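Local coordinates for protein 3-methyladenine dna-glycosylase (Archaeoglobus fulgidus, PDB 2JHN) that is a DNA glycosylase of the HhH-GPD superfamily of base excision DNA repair proteins, with an N-terminal domain resembling the TATA-box binding protein, at residues 109-114 and 273-278; 8-13 and 80-85; 117-122 and 159-164; 33-38 and 46-51; 203-208 and 231-236. The protein carries 1 engineered substitution. One frame throughout, in Å; residues are numbered along the deposited sequence.

How the contacts relate
Contacts 2 and 4 lie within the TBP-like domain: contact 4 is its central hairpin, nested in the loop that contact 2 closes, and Trp12 NE1 reaches Gly33 O at 2.8 Å between them. Contact 5 belongs to the HhH-GPD part, and contact 3, about 16 Å from contact 4 between centres, bridges the two parts through Glu120 OE1 and, in the conformer given, Arg37 NH2, 2.8 Å apart. Contact 1 lies nearest the middle of the chain, packing on contact 2 through Arg110 and joined to contact 5 by Arg275 N and Asn234 OD1. The Pro162 side chain of contact 3 is about 9 Å from mercuribenzoic acid; that of Trp35 in contact 4 is about 8 Å from a sodium ion.

Contact 1. Residues 109-114 and 273-278; sequences GRAGLM and FARDIL
Arg110 takes hold of Asp276 side-on in a salt bridge, offering one nitrogen to each carboxylate oxygen. Arg110 NH2 meets Asp276 OD2 at 2.8 Å on the syn side, in a nearly straight bond (167° at the hydrogen), whereas Arg110 NE comes to Asp276 OD1 at 3.2 Å from above the carboxylate, the two flat groups being turned 43° against each other. The anti lone pair of the same OD1 takes the backbone N of Ala111 at 3.0 Å, and two donors therefore grip one oxygen. Arg275, the residue before Asp276, has its CG anti to the backbone N (chi1 -154°) and its chain bent at chi3, where NE turns off. Its guanidinium meets the loop end-on: NH1 and NH2 of Arg275 both donate hydrogen bonds to Gly112 O, at 2.9 and 3.0 Å, with the oxygen in the guanidinium plane. Arg275 NH1 also binds Ser228 O. Phe273 CE1 lies over one face of the Arg110 guanidinium, offset toward its rim and 3.8 Å from NH2, while Ala111 CB lies over a face of the Arg275 guanidinium. Leu88 of helix 86-93 touches both Arg110 and Asp276. Buried and held by a guanidinium and a peptide N-H, the Asp276 carboxylate is probably ionised.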
# COMPACT_ATOMS: atom_id res chain seq x y z
N GLY A 109 -14.19 2.45 -3.06
CA GLY A 109 -14.44 1.07 -2.58
C GLY A 109 -13.63 0.76 -1.31
O GLY A 109 -13.32 1.66 -0.50
N ARG A 110 -13.26 -0.50 -1.17
CA ARG A 110 -12.46 -0.96 -0.04
C ARG A 110 -10.98 -0.69 -0.26
O ARG A 110 -10.52 -0.59 -1.39
CB ARG A 110 -12.69 -2.46 0.17
CG ARG A 110 -14.19 -2.78 0.52
CD ARG A 110 -14.32 -4.06 1.32
NE ARG A 110 -13.81 -3.86 2.68
CZ ARG A 110 -13.93 -4.75 3.66
NH1 ARG A 110 -14.56 -5.91 3.46
NH2 ARG A 110 -13.42 -4.48 4.86
N ALA A 111 -10.23 -0.65 0.84
CA ALA A 111 -8.79 -0.47 0.77
C ALA A 111 -8.13 -1.70 0.17
O ALA A 111 -8.53 -2.84 0.46
CB ALA A 111 -8.22 -0.22 2.14
N GLY A 112 -7.13 -1.47 -0.69
CA GLY A 112 -6.22 -2.55 -1.11
C GLY A 112 -5.05 -2.69 -0.13
O GLY A 112 -5.24 -2.60 1.10
N LEU A 113 -3.87 -2.92 -0.69
CA LEU A 113 -2.62 -2.93 0.07
C LEU A 113 -1.64 -1.99 -0.63
O LEU A 113 -1.88 -1.60 -1.79
CB LEU A 113 -2.03 -4.36 0.12
CG LEU A 113 -2.88 -5.41 0.86
CD1 LEU A 113 -2.28 -6.80 0.56
CD2 LEU A 113 -2.86 -5.11 2.36
N MET A 114 -0.58 -1.62 0.06
CA MET A 114 0.43 -0.76 -0.58
C MET A 114 1.73 -1.50 -0.99
O MET A 114 2.76 -0.85 -1.31
CB MET A 114 0.66 0.49 0.28
CG MET A 114 -0.60 1.37 0.38
SD MET A 114 -0.44 2.79 1.44
CE MET A 114 0.77 3.75 0.52
N PHE A 273 -14.14 -1.40 10.20
CA PHE A 273 -13.78 -0.76 8.92
C PHE A 273 -12.65 0.26 9.03
O PHE A 273 -12.39 1.00 8.08
CB PHE A 273 -15.03 -0.12 8.29
CG PHE A 273 -16.02 -1.12 7.80
CD1 PHE A 273 -15.71 -1.98 6.73
CD2 PHE A 273 -17.27 -1.23 8.41
CE1 PHE A 273 -16.62 -2.93 6.29
CE2 PHE A 273 -18.19 -2.18 7.96
CZ PHE A 273 -17.89 -3.02 6.91
N ALA A 274 -11.95 0.28 10.17
CA ALA A 274 -10.87 1.27 10.39
C ALA A 274 -9.79 1.23 9.28
O ALA A 274 -9.32 2.29 8.84
CB ALA A 274 -10.21 1.10 11.76
N ARG A 275 -9.41 0.01 8.85
CA ARG A 275 -8.39 -0.14 7.77
C ARG A 275 -8.83 0.45 6.41
O ARG A 275 -8.03 1.01 5.69
CB ARG A 275 -7.96 -1.61 7.61
CG ARG A 275 -6.54 -1.78 7.01
CD ARG A 275 -6.27 -3.23 6.62
NE ARG A 275 -6.98 -3.56 5.39
CZ ARG A 275 -6.53 -3.27 4.18
NH1 ARG A 275 -5.35 -2.67 4.03
NH2 ARG A 275 -7.27 -3.56 3.11
N ASP A 276 -10.12 0.30 6.06
CA ASP A 276 -10.65 0.91 4.84
C ASP A 276 -10.71 2.42 4.99
O ASP A 276 -10.28 3.19 4.12
CB ASP A 276 -12.07 0.36 4.59
CG ASP A 276 -12.08 -1.13 4.39
OD1 ASP A 276 -11.70 -1.58 3.29
OD2 ASP A 276 -12.48 -1.85 5.34
N ILE A 277 -11.24 2.86 6.13
CA ILE A 277 -11.31 4.31 6.38
C ILE A 277 -9.93 4.98 6.39
O ILE A 277 -9.76 6.12 5.97
CB ILE A 277 -12.11 4.59 7.70
CG1 ILE A 277 -13.56 4.11 7.51
CG2 ILE A 277 -12.00 6.07 8.14
CD1 ILE A 277 -14.34 3.93 8.84
N LEU A 278 -8.92 4.26 6.86
CA LEU A 278 -7.57 4.76 6.83
C LEU A 278 -7.13 5.22 5.42
O LEU A 278 -6.50 6.28 5.28
CB LEU A 278 -6.62 3.65 7.31
CG LEU A 278 -5.11 3.93 7.22
CD1 LEU A 278 -4.69 5.08 8.13
CD2 LEU A 278 -4.35 2.66 7.54

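Contact 2. Residues 8-13 and 80-85; sequences HAVNWE and LGLQNP
Pro85 lies over one face of the His8 imidazole, its CG 3.8 Å from the ring centroid and 16° off the normal, a CH-pi contact shifted toward the CG-ND1 side. His8 CG stands anti to its backbone N (chi1 -165°), beside Pro85 CD, which also packs on His8 CB at 3.6 Å. At the ring edge, ND1 of His8 donates in plane to a lone pair of Ala9 O, 2.9 Å away, which helps fix the imidazole's rotation. The Trp12 indole is met at its edge: Leu80 CD1 sits 4.1 Å from Trp12 CH2, while the indole NE1 donates to Gly33 O. Both segments are connections of the TBP-like domain. Residues 8-13 run into helix 12-17, where Asn11 is the N-cap and its OD1 accepts from Leu14 N; residues 80-85 turn out of helix 69-80 through Gly81 toward helix 86-93. Val10 CG2 and Leu82 CD2 approach to 4.4 Å. One water donates to both backbones, to His8 O at 3.0 Å and to Leu82 O at 3.3 Å.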
# COMPACT_ATOMS: atom_id res chain seq x y z
N HIS A 8 -20.00 -4.93 -7.65
CA HIS A 8 -20.25 -3.50 -7.48
C HIS A 8 -19.31 -2.68 -8.40
O HIS A 8 -18.20 -3.13 -8.68
CB HIS A 8 -20.02 -3.18 -6.00
CG HIS A 8 -20.55 -1.85 -5.57
ND1 HIS A 8 -19.96 -0.65 -5.91
CD2 HIS A 8 -21.61 -1.53 -4.79
CE1 HIS A 8 -20.63 0.35 -5.38
NE2 HIS A 8 -21.64 -0.16 -4.68
N ALA A 9 -19.73 -1.50 -8.87
CA ALA A 9 -18.83 -0.64 -9.67
C ALA A 9 -17.62 -0.18 -8.83
O ALA A 9 -17.73 -0.02 -7.61
CB ALA A 9 -19.56 0.56 -10.24
N VAL A 10 -16.49 -0.00 -9.49
CA VAL A 10 -15.30 0.60 -8.88
C VAL A 10 -14.92 1.78 -9.76
O VAL A 10 -15.04 1.71 -11.00
CB VAL A 10 -14.16 -0.43 -8.74
CG1 VAL A 10 -13.62 -0.84 -10.10
CG2 VAL A 10 -13.03 0.07 -7.82
N ASN A 11 -14.52 2.87 -9.14
CA ASN A 11 -13.98 3.99 -9.87
C ASN A 11 -12.47 3.79 -10.04
O ASN A 11 -11.70 4.04 -9.12
CB ASN A 11 -14.28 5.29 -9.13
CG ASN A 11 -13.88 6.50 -9.93
OD1 ASN A 11 -12.74 6.63 -10.35
ND2 ASN A 11 -14.83 7.40 -10.18
N TRP A 12 -12.07 3.33 -11.23
CA TRP A 12 -10.67 3.05 -11.51
C TRP A 12 -9.80 4.29 -11.41
O TRP A 12 -8.66 4.22 -10.93
CB TRP A 12 -10.53 2.43 -12.91
CG TRP A 12 -9.15 1.93 -13.23
CD1 TRP A 12 -8.22 2.54 -14.05
CD2 TRP A 12 -8.55 0.73 -12.76
NE1 TRP A 12 -7.06 1.78 -14.09
CE2 TRP A 12 -7.25 0.66 -13.33
CE3 TRP A 12 -8.98 -0.30 -11.91
CZ2 TRP A 12 -6.38 -0.42 -13.07
CZ3 TRP A 12 -8.09 -1.37 -11.64
CH2 TRP A 12 -6.82 -1.41 -12.22
N GLU A 13 -10.31 5.43 -11.86
CA GLU A 13 -9.53 6.65 -11.83
C GLU A 13 -9.12 7.01 -10.39
O GLU A 13 -7.98 7.39 -10.15
CB GLU A 13 -10.26 7.82 -12.54
CG GLU A 13 -10.78 7.48 -13.94
CD GLU A 13 -12.24 7.04 -13.95
OE1 GLU A 13 -13.12 7.88 -14.27
OE2 GLU A 13 -12.53 5.86 -13.63
N LEU A 80 -5.35 -4.31 -5.17
CA LEU A 80 -6.07 -3.15 -5.73
C LEU A 80 -7.32 -2.82 -4.91
O LEU A 80 -7.89 -1.74 -5.08
CB LEU A 80 -6.45 -3.41 -7.21
CG LEU A 80 -5.27 -3.68 -8.18
CD1 LEU A 80 -5.78 -4.27 -9.51
CD2 LEU A 80 -4.47 -2.42 -8.42
N GLY A 81 -7.74 -3.74 -4.04
CA GLY A 81 -8.91 -3.51 -3.18
C GLY A 81 -10.23 -3.59 -3.96
O GLY A 81 -11.03 -2.66 -3.93
N LEU A 82 -10.46 -4.71 -4.66
CA LEU A 82 -11.63 -4.78 -5.56
C LEU A 82 -12.88 -5.42 -4.94
O LEU A 82 -13.92 -5.56 -5.63
CB LEU A 82 -11.28 -5.48 -6.87
CG LEU A 82 -10.12 -4.90 -7.64
CD1 LEU A 82 -9.72 -5.81 -8.79
CD2 LEU A 82 -10.40 -3.44 -8.12
N GLN A 83 -12.78 -5.78 -3.66
CA GLN A 83 -13.84 -6.51 -2.95
C GLN A 83 -15.08 -5.63 -2.78
O GLN A 83 -14.98 -4.42 -2.65
CB GLN A 83 -13.37 -6.99 -1.56
CG GLN A 83 -12.06 -7.75 -1.53
CD GLN A 83 -10.82 -6.85 -1.33
OE1 GLN A 83 -10.86 -5.62 -1.54
NE2 GLN A 83 -9.73 -7.47 -0.91
N ASN A 84 -16.24 -6.29 -2.76
CA ASN A 84 -17.54 -5.67 -2.62
C ASN A 84 -17.59 -4.67 -1.44
O ASN A 84 -17.41 -5.06 -0.29
CB ASN A 84 -18.58 -6.79 -2.45
CG ASN A 84 -20.00 -6.29 -2.39
OD1 ASN A 84 -20.26 -5.08 -2.32
ND2 ASN A 84 -20.95 -7.23 -2.42
N PRO A 85 -17.76 -3.37 -1.74
CA PRO A 85 -17.77 -2.30 -0.72
C PRO A 85 -19.15 -1.98 -0.14
O PRO A 85 -19.32 -0.96 0.52
CB PRO A 85 -17.32 -1.09 -1.50
CG PRO A 85 -17.95 -1.29 -2.87
CD PRO A 85 -17.93 -2.80 -3.10
O HOH W 1 -16.20 -3.37 -6.43

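Contact 3. Residues 117-122 and 159-164; sequences SVFEGI and YGFPTQ
Phe119 and Glu120, in the first turn of helix 118-127, pack against residues 159-164, the link by which the HhH-GPD part passes from the small hairpin 150-159 to helix 164-177. Two CH-pi contacts carry the packing. Gln164 CG sits over one face of Phe119, 3.6 Å from the ring centroid, and Glu120 CG lies over Phe161, 3.9 Å from its centroid. Phe119 CG, anti to its backbone N (chi1 -178°), is directed toward Gln164. Phe161 is sandwiched, since Pro162 CD of its own segment lies on the opposite face. The Glu120 carboxylate and Phe161 ring planes are 6° apart, with Glu120 CD beside Phe161 CB at 3.8 Å. Between the aromatics, Phe119 CE2 touches Phe161 CE2 at 4.2 Å, at the edge of the Phe161 ring. A carbonyl oxygen, Pro162 O, lies at the edge of Phe119 near its plane, 3.6 Å from CE2. The polar ends find partners elsewhere: Glu120 OE1 forms a salt bridge to Arg37 NH2, in the conformer given, and accepts from Met116 N, while Gln164 NE2 donates to Ala192 O and Glu194 O. At the helix start, Glu120 N donates to OG of the N-cap Ser117 at 3.0 Å, a capping bond.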
# COMPACT_ATOMS: atom_id res chain seq x y z
N SER A 117 4.12 -7.88 -1.50
CA SER A 117 4.73 -8.88 -0.60
C SER A 117 4.97 -8.22 0.75
O SER A 117 5.10 -6.99 0.84
CB SER A 117 6.07 -9.43 -1.14
OG SER A 117 7.14 -8.47 -1.09
N VAL A 118 5.07 -9.05 1.80
CA VAL A 118 5.39 -8.56 3.14
C VAL A 118 6.75 -7.85 3.16
O VAL A 118 6.90 -6.77 3.77
CB VAL A 118 5.40 -9.74 4.16
CG1 VAL A 118 5.95 -9.28 5.55
CG2 VAL A 118 4.00 -10.31 4.28
N PHE A 119 7.75 -8.47 2.53
CA PHE A 119 9.05 -7.85 2.41
C PHE A 119 9.00 -6.44 1.82
O PHE A 119 9.56 -5.51 2.39
CB PHE A 119 10.04 -8.70 1.58
CG PHE A 119 11.40 -8.08 1.50
CD1 PHE A 119 12.13 -7.85 2.67
CD2 PHE A 119 11.94 -7.69 0.28
CE1 PHE A 119 13.38 -7.28 2.63
CE2 PHE A 119 13.24 -7.10 0.22
CZ PHE A 119 13.95 -6.89 1.38
N GLU A 120 8.28 -6.28 0.70
CA GLU A 120 8.15 -4.96 0.09
C GLU A 120 7.49 -3.96 1.06
O GLU A 120 7.94 -2.82 1.18
CB GLU A 120 7.39 -5.06 -1.23
CG GLU A 120 7.06 -3.70 -1.88
CD GLU A 120 6.13 -3.81 -3.08
OE1 GLU A 120 5.71 -4.93 -3.45
OE2 GLU A 120 5.81 -2.73 -3.66
N GLY A 121 6.41 -4.39 1.72
CA GLY A 121 5.70 -3.54 2.69
C GLY A 121 6.58 -3.08 3.84
O GLY A 121 6.58 -1.89 4.19
N ILE A 122 7.36 -4.00 4.43
CA ILE A 122 8.28 -3.61 5.50
C ILE A 122 9.37 -2.64 5.01
O ILE A 122 9.60 -1.60 5.64
CB ILE A 122 8.93 -4.83 6.25
CG1 ILE A 122 7.83 -5.71 6.89
CG2 ILE A 122 9.93 -4.32 7.34
CD1 ILE A 122 8.35 -7.09 7.36
N TYR A 159 8.28 -3.52 -14.03
CA TYR A 159 9.27 -3.44 -12.95
C TYR A 159 8.73 -4.11 -11.69
O TYR A 159 7.53 -4.01 -11.40
CB TYR A 159 9.64 -1.97 -12.69
CG TYR A 159 10.06 -1.21 -13.96
CD1 TYR A 159 11.40 -1.09 -14.33
CD2 TYR A 159 9.09 -0.64 -14.79
CE1 TYR A 159 11.78 -0.39 -15.52
CE2 TYR A 159 9.44 0.05 -15.96
CZ TYR A 159 10.78 0.18 -16.31
OH TYR A 159 11.07 0.88 -17.49
N GLY A 160 9.61 -4.80 -10.95
CA GLY A 160 9.24 -5.43 -9.67
C GLY A 160 10.05 -4.88 -8.49
O GLY A 160 11.14 -4.34 -8.67
N PHE A 161 9.51 -5.00 -7.27
CA PHE A 161 10.29 -4.63 -6.10
C PHE A 161 11.40 -5.68 -5.88
O PHE A 161 11.17 -6.86 -6.07
CB PHE A 161 9.41 -4.52 -4.83
CG PHE A 161 10.09 -3.77 -3.72
CD1 PHE A 161 10.12 -2.37 -3.73
CD2 PHE A 161 10.76 -4.45 -2.69
CE1 PHE A 161 10.78 -1.68 -2.73
CE2 PHE A 161 11.44 -3.76 -1.69
CZ PHE A 161 11.44 -2.38 -1.70
N PRO A 162 12.61 -5.25 -5.50
CA PRO A 162 13.74 -6.19 -5.23
C PRO A 162 13.35 -7.35 -4.31
O PRO A 162 12.66 -7.14 -3.31
CB PRO A 162 14.78 -5.29 -4.57
CG PRO A 162 14.53 -3.94 -5.19
CD PRO A 162 13.02 -3.85 -5.31
N THR A 163 13.78 -8.57 -4.68
CA THR A 163 13.61 -9.77 -3.86
C THR A 163 14.51 -9.63 -2.64
O THR A 163 15.42 -8.81 -2.64
CB THR A 163 14.01 -11.07 -4.62
OG1 THR A 163 15.38 -10.96 -5.02
CG2 THR A 163 13.11 -11.32 -5.85
N GLN A 164 14.27 -10.44 -1.60
CA GLN A 164 15.17 -10.43 -0.43
C GLN A 164 16.61 -10.73 -0.85
O GLN A 164 17.54 -10.08 -0.39
CB GLN A 164 14.68 -11.38 0.67
CG GLN A 164 13.29 -11.00 1.20
CD GLN A 164 12.79 -11.96 2.25
OE1 GLN A 164 11.64 -12.38 2.22
NE2 GLN A 164 13.67 -12.32 3.20

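Contact 4. Residues 33-38 and 46-51; sequences GVWRRA and VAVMAY
Strands 34-38 and 46-51 run antiparallel, 164° between their directions, with Trp35 facing Ala50 and Arg37 facing Val48 as hydrogen-bonded pairs. Each pair contributes two bonds: Trp35 N reaches Ala50 O at 3.0 Å and Ala50 N returns to Trp35 O, while Arg37 N donates to Val48 O and Val48 N to Arg37 O, both at 3.1 Å. The non-hydrogen-bonded pair Arg36 and Met49 lies between them, its CB atoms 3.8 Å apart, and Met49 CA-H adds a close contact to Trp35 O. On the face of Trp35, Arg37, Val48 and Ala50, the indole has its CG anti to the backbone N (chi1 170°), and its benzo side reaches the neighbouring strand, CE3 4.1 Å from Ala50 CB and CZ3 4.1 Å from Val48 CG1. This hairpin forms the middle of the TBP-like domain's antiparallel sheet, and helix 69-80 packs on that face, Leu76 touching Trp35 and Val48. Trp35 NE1 donates to OD1 of Asp28, a sodium-site residue, and the Arg37 guanidinium, in the conformer given, goes to Glu120 of helix 118-127. On the other face Arg36 runs extended from CG to NE, which donates to Lys157 O; strand 156-159 packs here against Arg36, Ala47 and Met49. Toward the hairpin's open end, Val34 and Tyr51 lie side by side, CG2 of Val34 3.9 Å from CB of Tyr51, whose OH hydrogen-bonds Glu61 OE2.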
# COMPACT_ATOMS: atom_id res chain seq x y z
N GLY A 33 -4.13 5.27 -17.60
CA GLY A 33 -5.11 4.48 -16.87
C GLY A 33 -4.88 2.98 -16.90
O GLY A 33 -5.78 2.22 -16.56
N VAL A 34 -3.70 2.55 -17.34
CA VAL A 34 -3.34 1.14 -17.32
C VAL A 34 -2.24 0.96 -16.28
O VAL A 34 -1.19 1.57 -16.39
CB VAL A 34 -2.86 0.62 -18.71
CG1 VAL A 34 -2.47 -0.80 -18.60
CG2 VAL A 34 -3.96 0.82 -19.77
N TRP A 35 -2.52 0.12 -15.28
CA TRP A 35 -1.58 -0.20 -14.21
C TRP A 35 -0.72 -1.41 -14.60
O TRP A 35 -1.24 -2.38 -15.18
CB TRP A 35 -2.38 -0.54 -12.94
CG TRP A 35 -1.58 -1.13 -11.80
CD1 TRP A 35 -0.99 -0.44 -10.78
CD2 TRP A 35 -1.32 -2.51 -11.56
NE1 TRP A 35 -0.36 -1.32 -9.93
CE2 TRP A 35 -0.54 -2.59 -10.38
CE3 TRP A 35 -1.63 -3.70 -12.24
CZ2 TRP A 35 -0.10 -3.80 -9.84
CZ3 TRP A 35 -1.18 -4.93 -11.71
CH2 TRP A 35 -0.43 -4.96 -10.51
N ARG A 36 0.57 -1.38 -14.26
CA ARG A 36 1.39 -2.56 -14.46
C ARG A 36 2.58 -2.68 -13.53
O ARG A 36 3.09 -1.67 -13.01
CB ARG A 36 1.90 -2.67 -15.92
CG ARG A 36 2.99 -1.71 -16.28
CD ARG A 36 3.23 -1.74 -17.83
NE ARG A 36 4.50 -1.10 -18.12
CZ ARG A 36 4.65 0.19 -18.42
NH1 ARG A 36 3.61 1.00 -18.52
NH2 ARG A 36 5.87 0.66 -18.63
N ARG A 37 2.99 -3.92 -13.32
CA ARG A 37 4.24 -4.25 -12.62
C ARG A 37 4.65 -5.67 -12.89
O ARG A 37 3.87 -6.46 -13.43
CB ARG A 37 4.14 -4.00 -11.10
CG ARG A 37 3.25 -4.93 -10.33
CD ARG A 37 3.24 -4.48 -8.84
NE ARG A 37 4.33 -5.07 -8.05
CZ ARG A 37 4.69 -4.66 -6.83
NH1 ARG A 37 4.08 -3.62 -6.24
NH2 ARG A 37 5.67 -5.27 -6.20
N ALA A 38 5.88 -6.00 -12.51
CA ALA A 38 6.36 -7.36 -12.56
C ALA A 38 6.08 -7.92 -11.17
O ALA A 38 6.28 -7.22 -10.15
CB ALA A 38 7.85 -7.40 -12.87
N VAL A 46 6.99 -12.34 -13.59
CA VAL A 46 6.04 -12.25 -14.69
C VAL A 46 5.51 -10.83 -14.84
O VAL A 46 5.49 -10.04 -13.87
CB VAL A 46 4.87 -13.28 -14.55
CG1 VAL A 46 5.41 -14.71 -14.63
CG2 VAL A 46 4.08 -13.07 -13.26
N ALA A 47 5.09 -10.50 -16.06
CA ALA A 47 4.47 -9.22 -16.38
C ALA A 47 2.96 -9.34 -16.10
O ALA A 47 2.31 -10.33 -16.49
CB ALA A 47 4.71 -8.85 -17.84
N VAL A 48 2.41 -8.35 -15.39
CA VAL A 48 0.96 -8.26 -15.18
C VAL A 48 0.55 -6.82 -15.45
O VAL A 48 1.24 -5.89 -15.04
CB VAL A 48 0.52 -8.67 -13.75
CG1 VAL A 48 -1.01 -8.56 -13.60
CG2 VAL A 48 0.93 -10.12 -13.44
N MET A 49 -0.57 -6.63 -16.16
CA MET A 49 -1.17 -5.31 -16.31
C MET A 49 -2.68 -5.43 -16.15
O MET A 49 -3.25 -6.51 -16.35
CB MET A 49 -0.80 -4.67 -17.65
CG MET A 49 -1.55 -5.24 -18.81
SD MET A 49 -0.86 -4.73 -20.39
CE MET A 49 -1.43 -3.07 -20.49
N ALA A 50 -3.32 -4.34 -15.76
CA ALA A 50 -4.76 -4.36 -15.53
C ALA A 50 -5.36 -3.00 -15.82
O ALA A 50 -4.71 -1.97 -15.63
CB ALA A 50 -5.08 -4.81 -14.10
N TYR A 51 -6.61 -3.01 -16.27
CA TYR A 51 -7.31 -1.80 -16.68
C TYR A 51 -8.78 -2.20 -16.84
O TYR A 51 -9.08 -3.36 -17.11
CB TYR A 51 -6.74 -1.25 -18.00
CG TYR A 51 -6.74 -2.27 -19.13
CD1 TYR A 51 -7.86 -2.40 -19.96
CD2 TYR A 51 -5.64 -3.09 -19.37
CE1 TYR A 51 -7.88 -3.36 -20.99
CE2 TYR A 51 -5.64 -4.04 -20.40
CZ TYR A 51 -6.78 -4.16 -21.22
OH TYR A 51 -6.84 -5.09 -22.24

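Contact 5. Residues 203-208 and 231-236; sequences WGEEEA and LGKNVF
Glu205 and Lys233 carry opposite charges yet meet through carbon: Glu205 CG lies 4.0 Å from Lys233 CB, while Glu205 OE2 and Lys233 NZ stay 6.8 Å apart. The carboxylate is served by water instead, which donates to Glu205 OE2 at 2.8 Å and accepts from Asn234 N at 2.8 Å. Glu205 also slides past Val235 in the opposite direction, its CG 3.7 Å from Val235 CG2. Lys233 bends at chi2 (-61°), and farther out its CE comes within 3.3 Å of Trp203 O; NZ donates to Lys201 O. Between Lys233 and Val235 the chain makes an inverse gamma turn centred on Asn234, closed by a weak bond from Val235 N to Lys233 O. Deeper in, Ala208 CB meets Leu231 CD1 at 4.2 Å. The contact joins the start of helix 205-213 to the chain leaving helix 220-229, the two helices of the helix-hairpin-helix motif, with Leu227 touching Ala208 and Lys233, and Asn234 OD1 accepts from Arg275 N at the start of helix 274-287.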
# COMPACT_ATOMS: atom_id res chain seq x y z
N TRP A 203 -0.23 -14.34 10.54
CA TRP A 203 -0.05 -14.27 11.99
C TRP A 203 -1.13 -13.39 12.59
O TRP A 203 -1.72 -12.55 11.91
CB TRP A 203 1.30 -13.66 12.37
CG TRP A 203 2.54 -14.52 12.22
CD1 TRP A 203 2.75 -15.52 11.32
CD2 TRP A 203 3.74 -14.39 12.98
NE1 TRP A 203 4.02 -16.04 11.49
CE2 TRP A 203 4.65 -15.37 12.50
CE3 TRP A 203 4.15 -13.55 14.02
CZ2 TRP A 203 5.94 -15.51 13.03
CZ3 TRP A 203 5.42 -13.71 14.56
CH2 TRP A 203 6.31 -14.67 14.05
N GLY A 204 -1.36 -13.55 13.89
CA GLY A 204 -2.26 -12.66 14.61
C GLY A 204 -1.62 -11.28 14.73
O GLY A 204 -0.39 -11.17 14.64
N GLU A 205 -2.46 -10.26 14.94
CA GLU A 205 -2.05 -8.86 15.14
C GLU A 205 -1.01 -8.68 16.22
O GLU A 205 0.02 -8.05 15.98
CB GLU A 205 -3.26 -7.97 15.51
CG GLU A 205 -4.24 -7.73 14.41
CD GLU A 205 -5.59 -7.20 14.92
OE1 GLU A 205 -5.63 -6.44 15.94
OE2 GLU A 205 -6.61 -7.56 14.29
N GLU A 206 -1.28 -9.20 17.41
CA GLU A 206 -0.38 -8.98 18.53
C GLU A 206 0.97 -9.67 18.35
O GLU A 206 2.00 -9.07 18.65
CB GLU A 206 -1.03 -9.32 19.89
CG GLU A 206 -2.07 -8.25 20.33
CD GLU A 206 -2.69 -8.54 21.70
OE1 GLU A 206 -1.97 -8.98 22.62
OE2 GLU A 206 -3.91 -8.32 21.84
N GLU A 207 0.96 -10.91 17.85
CA GLU A 207 2.19 -11.65 17.52
C GLU A 207 3.01 -10.95 16.42
O GLU A 207 4.25 -10.86 16.49
CB GLU A 207 1.83 -13.07 17.03
CG GLU A 207 1.12 -14.01 18.07
CD GLU A 207 -0.40 -13.77 18.25
OE1 GLU A 207 -1.00 -12.88 17.58
OE2 GLU A 207 -1.00 -14.47 19.09
N ALA A 208 2.32 -10.48 15.38
CA ALA A 208 2.98 -9.75 14.29
C ALA A 208 3.55 -8.42 14.81
O ALA A 208 4.67 -8.07 14.46
CB ALA A 208 2.02 -9.55 13.13
N LEU A 231 -0.09 -5.88 5.69
CA LEU A 231 -0.58 -7.13 6.23
C LEU A 231 -2.09 -7.27 6.14
O LEU A 231 -2.63 -8.36 6.36
CB LEU A 231 -0.09 -7.36 7.68
CG LEU A 231 1.42 -7.47 7.87
CD1 LEU A 231 1.80 -8.09 9.19
CD2 LEU A 231 2.06 -8.25 6.69
N GLY A 232 -2.78 -6.17 5.84
CA GLY A 232 -4.25 -6.18 5.75
C GLY A 232 -5.02 -6.35 7.07
O GLY A 232 -6.20 -6.74 7.07
N LYS A 233 -4.37 -6.03 8.19
CA LYS A 233 -5.00 -6.15 9.52
C LYS A 233 -5.63 -4.85 9.98
O LYS A 233 -5.15 -3.76 9.64
CB LYS A 233 -4.00 -6.61 10.59
CG LYS A 233 -3.21 -7.89 10.27
CD LYS A 233 -4.07 -9.11 10.07
CE LYS A 233 -3.21 -10.35 10.03
NZ LYS A 233 -3.96 -11.50 9.49
N ASN A 234 -6.69 -4.98 10.76
CA ASN A 234 -7.42 -3.83 11.24
C ASN A 234 -6.74 -3.19 12.46
O ASN A 234 -7.27 -3.23 13.59
CB ASN A 234 -8.87 -4.21 11.53
CG ASN A 234 -9.77 -3.00 11.72
OD1 ASN A 234 -9.55 -1.97 11.07
ND2 ASN A 234 -10.76 -3.11 12.59
N VAL A 235 -5.56 -2.64 12.23
CA VAL A 235 -4.77 -1.99 13.25
C VAL A 235 -4.66 -0.54 12.80
O VAL A 235 -4.31 -0.26 11.64
CB VAL A 235 -3.40 -2.68 13.40
CG1 VAL A 235 -2.47 -1.91 14.31
CG2 VAL A 235 -3.60 -4.12 13.92
N PHE A 236 -5.00 0.40 13.66
CA PHE A 236 -5.14 1.76 13.17
C PHE A 236 -3.94 2.58 13.63
O PHE A 236 -3.78 2.78 14.85
CB PHE A 236 -6.47 2.37 13.64
CG PHE A 236 -6.80 3.69 12.97
CD1 PHE A 236 -7.35 3.71 11.67
CD2 PHE A 236 -6.58 4.89 13.63
CE1 PHE A 236 -7.67 4.94 11.03
CE2 PHE A 236 -6.88 6.13 13.03
CZ PHE A 236 -7.43 6.14 11.71
O HOH W 2 -7.44 -7.57 11.66